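Local coordinates for protein Kif13b (Mus musculus, PDB 5B64) that is a kinesin-3 family member, probably a motor that carries cargo along microtubules, at residues 62-70 against 77-85. Sequence-based numbering, arbitrary orientation.
Sequences LSEPAIQVR and QIWSLEKLE
I67 and V69 pair with W79 and Q77 as antiparallel hydrogen-bonded partners, each joined by two backbone bonds, such as I67 N to W79 O at 2.7 Å, and the N-to-C directions of segments 64-70 and 77-80 stand 143° apart. On one sheet face V69 sets CG2 over the indole of W79, a CH-pi contact 3.5 Å from the centroid of the five-membered ring and almost on its normal. The opposite ring face carries K83 CE, while in the ring plane NE1 donates to Q77 OE1 (2.9 Å). With CG between backbone N and carbonyl carbon (chi1 58°) and the chain extended beyond it, Q77 runs alongside W79, bringing OE1 to the indole edge; its CG lies against V69 CB. This is a beta hairpin, 64-71 with 75-80, whose second strand is followed by helix 81-100; S80 is the N-cap, its OG accepting from K83 N. From the start of the helix L84 reaches the first strand, its CD2 meeting I67 CG1 at 3.6 Å, the two side chains crossing at about a right angle, and I67 also touches V25 of helix 9-34. On the other face, I78 packs CG2 against A66 CB and its CD1 against the backbone of Q68.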
ATOM      1  N   LEU B  62       2.790  15.254 -36.793  1.00 85.55           N
ATOM      2  CA  LEU B  62       1.580  15.254 -35.964  1.00 88.61           C
ATOM      3  C   LEU B  62       1.866  14.809 -34.519  1.00 88.62           C
ATOM      4  O   LEU B  62       1.041  14.997 -33.607  1.00 84.23           O
ATOM      5  CB  LEU B  62       0.534  14.323 -36.576  1.00 89.31           C
ATOM      6  CG  LEU B  62      -0.347  14.790 -37.738  1.00 91.99           C
ATOM      7  CD1 LEU B  62       0.271  15.950 -38.532  1.00 89.98           C
ATOM      8  CD2 LEU B  62      -0.657  13.604 -38.642  1.00 91.14           C
ATOM      9  N   SER B  63       3.040  14.225 -34.315  1.00 84.58           N
ATOM     10  CA  SER B  63       3.350  13.604 -33.039  1.00 82.98           C
ATOM     11  C   SER B  63       3.739  14.539 -31.919  1.00 77.40           C
ATOM     12  O   SER B  63       4.322  15.609 -32.112  1.00 73.32           O
ATOM     13  CB  SER B  63       4.445  12.559 -33.200  1.00 83.73           C
ATOM     14  OG  SER B  63       3.878  11.358 -33.666  1.00 93.32           O
ATOM     15  N   GLU B  64       3.407  14.089 -30.727  1.00 78.24           N
ATOM     16  CA  GLU B  64       3.949  14.662 -29.524  1.00 82.21           C
ATOM     17  C   GLU B  64       4.149  13.498 -28.565  1.00 82.38           C
ATOM     18  O   GLU B  64       3.601  12.413 -28.783  1.00 85.26           O
ATOM     19  CB  GLU B  64       2.987  15.686 -28.964  1.00 79.43           C
ATOM     20  CG  GLU B  64       1.683  15.107 -28.539  1.00 88.23           C
ATOM     21  CD  GLU B  64       0.686  16.198 -28.234  1.00106.59           C
ATOM     22  OE1 GLU B  64      -0.110  16.043 -27.275  1.00107.68           O
ATOM     23  OE2 GLU B  64       0.712  17.221 -28.961  1.00114.43           O
ATOM     24  N   PRO B  65       4.965  13.696 -27.524  1.00 74.28           N
ATOM     25  CA  PRO B  65       5.238  12.559 -26.641  1.00 68.57           C
ATOM     26  C   PRO B  65       4.057  12.130 -25.769  1.00 64.90           C
ATOM     27  O   PRO B  65       3.247  12.942 -25.301  1.00 72.52           O
ATOM     28  CB  PRO B  65       6.396  13.057 -25.767  1.00 66.12           C
ATOM     29  CG  PRO B  65       6.978  14.209 -26.510  1.00 67.19           C
ATOM     30  CD  PRO B  65       5.867  14.832 -27.271  1.00 68.98           C
ATOM     31  N   ALA B  66       3.971  10.822 -25.569  1.00 59.98           N
ATOM     32  CA  ALA B  66       3.044  10.227 -24.612  1.00 63.41           C
ATOM     33  C   ALA B  66       3.817   9.216 -23.762  1.00 65.03           C
ATOM     34  O   ALA B  66       4.958   8.853 -24.082  1.00 68.64           O
ATOM     35  CB  ALA B  66       1.857   9.561 -25.325  1.00 58.74           C
ATOM     36  N   ILE B  67       3.201   8.771 -22.677  1.00 62.24           N
ATOM     37  CA  ILE B  67       3.910   7.995 -21.680  1.00 61.69           C
ATOM     38  C   ILE B  67       3.296   6.621 -21.512  1.00 63.36           C
ATOM     39  O   ILE B  67       2.122   6.490 -21.128  1.00 61.73           O
ATOM     40  CB  ILE B  67       3.885   8.697 -20.311  1.00 64.54           C
ATOM     41  CG1 ILE B  67       4.352  10.151 -20.440  1.00 55.90           C
ATOM     42  CG2 ILE B  67       4.690   7.895 -19.294  1.00 55.19           C
ATOM     43  CD1 ILE B  67       5.735  10.308 -20.991  1.00 55.34           C
ATOM     44  N   GLN B  68       4.095   5.598 -21.795  1.00 61.89           N
ATOM     45  CA  GLN B  68       3.656   4.240 -21.564  1.00 72.07           C
ATOM     46  C   GLN B  68       3.933   3.884 -20.121  1.00 67.32           C
ATOM     47  O   GLN B  68       5.066   3.967 -19.661  1.00 63.79           O
ATOM     48  CB  GLN B  68       4.358   3.258 -22.487  1.00 82.81           C
ATOM     49  CG  GLN B  68       4.091   1.819 -22.086  1.00 94.08           C
ATOM     50  CD  GLN B  68       4.452   0.838 -23.175  1.00101.19           C
ATOM     51  OE1 GLN B  68       3.810   0.804 -24.228  1.00 95.06           O
ATOM     52  NE2 GLN B  68       5.486   0.029 -22.931  1.00107.60           N
ATOM     53  N   VAL B  69       2.878   3.501 -19.415  1.00 64.09           N
ATOM     54  CA  VAL B  69       2.946   3.256 -17.993  1.00 67.48           C
ATOM     55  C   VAL B  69       2.725   1.763 -17.758  1.00 76.55           C
ATOM     56  O   VAL B  69       1.675   1.217 -18.092  1.00 80.68           O
ATOM     57  CB  VAL B  69       1.891   4.098 -17.236  1.00 67.55           C
ATOM     58  CG1 VAL B  69       2.006   3.875 -15.741  1.00 62.41           C
ATOM     59  CG2 VAL B  69       2.038   5.577 -17.570  1.00 58.75           C
ATOM     60  N   ARG B  70       3.732   1.091 -17.215  1.00 77.32           N
ATOM     61  CA  ARG B  70       3.627  -0.342 -17.011  1.00 79.85           C
ATOM     62  C   ARG B  70       3.848  -0.715 -15.545  1.00 77.30           C
ATOM     63  O   ARG B  70       4.779  -0.223 -14.894  1.00 68.94           O
ATOM     64  CB  ARG B  70       4.590  -1.101 -17.929  1.00 83.70           C
ATOM     65  CG  ARG B  70       4.148  -2.534 -18.211  1.00 99.21           C
ATOM     66  CD  ARG B  70       5.266  -3.386 -18.813  1.00111.07           C
ATOM     67  NE  ARG B  70       5.688  -2.923 -20.132  1.00120.20           N
ATOM     68  CZ  ARG B  70       5.256  -3.437 -21.283  1.00128.07           C
ATOM     69  NH1 ARG B  70       4.383  -4.438 -21.280  1.00131.30           N
ATOM     70  NH2 ARG B  70       5.701  -2.955 -22.437  1.00129.87           N
ATOM     71  N   GLN B  77      -0.721   1.162 -19.680  1.00 66.77           N
ATOM     72  CA  GLN B  77      -1.621   2.217 -20.098  1.00 56.27           C
ATOM     73  C   GLN B  77      -0.836   3.386 -20.643  1.00 60.67           C
ATOM     74  O   GLN B  77       0.337   3.540 -20.322  1.00 69.62           O
ATOM     75  CB  GLN B  77      -2.506   2.651 -18.937  1.00 58.91           C
ATOM     76  CG  GLN B  77      -1.740   3.133 -17.715  1.00 62.22           C
ATOM     77  CD  GLN B  77      -2.623   3.241 -16.472  1.00 69.64           C
ATOM     78  OE1 GLN B  77      -2.461   4.158 -15.677  1.00 71.71           O
ATOM     79  NE2 GLN B  77      -3.553   2.298 -16.300  1.00 69.78           N
ATOM     80  N   ILE B  78      -1.477   4.195 -21.484  1.00 56.60           N
ATOM     81  CA  ILE B  78      -0.883   5.446 -21.933  1.00 56.06           C
ATOM     82  C   ILE B  78      -1.358   6.659 -21.112  1.00 60.25           C
ATOM     83  O   ILE B  78      -2.554   6.831 -20.894  1.00 65.93           O
ATOM     84  CB  ILE B  78      -1.196   5.722 -23.406  1.00 56.12           C
ATOM     85  CG1 ILE B  78      -0.811   4.523 -24.276  1.00 60.06           C
ATOM     86  CG2 ILE B  78      -0.461   6.977 -23.875  1.00 59.91           C
ATOM     87  CD1 ILE B  78       0.671   4.159 -24.211  1.00 58.63           C
ATOM     88  N   TRP B  79      -0.416   7.480 -20.646  1.00 57.85           N
ATOM     89  CA  TRP B  79      -0.734   8.831 -20.182  1.00 57.18           C
ATOM     90  C   TRP B  79      -0.209   9.888 -21.150  1.00 63.29           C
ATOM     91  O   TRP B  79       0.825   9.714 -21.800  1.00 65.03           O
ATOM     92  CB  TRP B  79      -0.053   9.139 -18.866  1.00 56.46           C
ATOM     93  CG  TRP B  79      -0.411   8.309 -17.720  1.00 60.33           C
ATOM     94  CD1 TRP B  79      -1.282   7.269 -17.690  1.00 61.17           C
ATOM     95  CD2 TRP B  79       0.116   8.442 -16.401  1.00 65.60           C
ATOM     96  NE1 TRP B  79      -1.342   6.748 -16.421  1.00 62.92           N
ATOM     97  CE2 TRP B  79      -0.486   7.442 -15.614  1.00 64.59           C
ATOM     98  CE3 TRP B  79       1.045   9.308 -15.809  1.00 65.85           C
ATOM     99  CZ2 TRP B  79      -0.197   7.291 -14.255  1.00 64.33           C
ATOM    100  CZ3 TRP B  79       1.326   9.158 -14.461  1.00 63.80           C
ATOM    101  CH2 TRP B  79       0.703   8.161 -13.697  1.00 61.41           C
ATOM    102  N   SER B  80      -0.894  11.016 -21.199  1.00 60.65           N
ATOM    103  CA  SER B  80      -0.375  12.160 -21.920  1.00 60.33           C
ATOM    104  C   SER B  80       0.784  12.742 -21.121  1.00 61.87           C
ATOM    105  O   SER B  80       0.881  12.538 -19.904  1.00 60.03           O
ATOM    106  CB  SER B  80      -1.459  13.224 -22.070  1.00 58.29           C
ATOM    107  OG  SER B  80      -1.695  13.885 -20.830  1.00 68.70           O
ATOM    108  N   LEU B  81       1.662  13.465 -21.810  1.00 64.19           N
ATOM    109  CA  LEU B  81       2.755  14.164 -21.156  1.00 59.60           C
ATOM    110  C   LEU B  81       2.211  15.105 -20.073  1.00 63.31           C
ATOM    111  O   LEU B  81       2.714  15.124 -18.945  1.00 64.00           O
ATOM    112  CB  LEU B  81       3.601  14.930 -22.178  1.00 55.08           C
ATOM    113  CG  LEU B  81       4.810  15.638 -21.562  1.00 58.12           C
ATOM    114  CD1 LEU B  81       5.736  14.618 -20.844  1.00 65.38           C
ATOM    115  CD2 LEU B  81       5.579  16.477 -22.567  1.00 56.64           C
ATOM    116  N   GLU B  82       1.174  15.864 -20.422  1.00 70.37           N
ATOM    117  CA  GLU B  82       0.533  16.799 -19.493  1.00 71.07           C
ATOM    118  C   GLU B  82       0.091  16.058 -18.242  1.00 65.79           C
ATOM    119  O   GLU B  82       0.228  16.559 -17.135  1.00 64.11           O
ATOM    120  CB  GLU B  82      -0.677  17.477 -20.144  1.00 76.63           C
ATOM    121  CG  GLU B  82      -1.471  18.381 -19.206  1.00 91.91           C
ATOM    122  CD  GLU B  82      -2.742  18.971 -19.842  1.00108.63           C
ATOM    123  OE1 GLU B  82      -3.170  20.070 -19.411  1.00111.95           O
ATOM    124  OE2 GLU B  82      -3.320  18.336 -20.757  1.00113.70           O
ATOM    125  N   LYS B  83      -0.431  14.852 -18.426  1.00 62.46           N
ATOM    126  CA  LYS B  83      -0.897  14.079 -17.295  1.00 60.67           C
ATOM    127  C   LYS B  83       0.255  13.630 -16.379  1.00 63.32           C
ATOM    128  O   LYS B  83       0.130  13.705 -15.146  1.00 65.58           O
ATOM    129  CB  LYS B  83      -1.770  12.900 -17.739  1.00 56.98           C
ATOM    130  CG  LYS B  83      -2.008  11.912 -16.611  1.00 57.07           C
ATOM    131  CD  LYS B  83      -3.100  10.930 -16.912  1.00 60.36           C
ATOM    132  CE  LYS B  83      -3.144   9.857 -15.844  1.00 63.32           C
ATOM    133  NZ  LYS B  83      -4.362   9.037 -15.986  1.00 71.34           N
ATOM    134  N   LEU B  84       1.364  13.173 -16.963  1.00 56.65           N
ATOM    135  CA  LEU B  84       2.541  12.823 -16.166  1.00 62.07           C
ATOM    136  C   LEU B  84       3.048  14.063 -15.409  1.00 69.20           C
ATOM    137  O   LEU B  84       3.357  14.020 -14.208  1.00 63.78           O
ATOM    138  CB  LEU B  84       3.641  12.249 -17.055  1.00 57.83           C
ATOM    139  CG  LEU B  84       4.989  11.904 -16.411  1.00 55.73           C
ATOM    140  CD1 LEU B  84       4.849  10.849 -15.335  1.00 52.66           C
ATOM    141  CD2 LEU B  84       6.017  11.429 -17.459  1.00 54.33           C
ATOM    142  N   GLU B  85       3.081  15.183 -16.116  1.00 68.16           N
ATOM    143  CA  GLU B  85       3.576  16.408 -15.548  1.00 64.41           C
ATOM    144  C   GLU B  85       2.753  16.813 -14.317  1.00 69.63           C
ATOM    145  O   GLU B  85       3.325  17.207 -13.285  1.00 73.41           O
ATOM    146  CB  GLU B  85       3.572  17.491 -16.617  1.00 70.06           C
ATOM    147  CG  GLU B  85       4.439  18.672 -16.295  1.00 85.46           C
ATOM    148  CD  GLU B  85       4.839  19.428 -17.535  1.00101.99           C
ATOM    149  OE1 GLU B  85       5.310  20.584 -17.406  1.00107.32           O
ATOM    150  OE2 GLU B  85       4.680  18.856 -18.639  1.00105.05           O
TER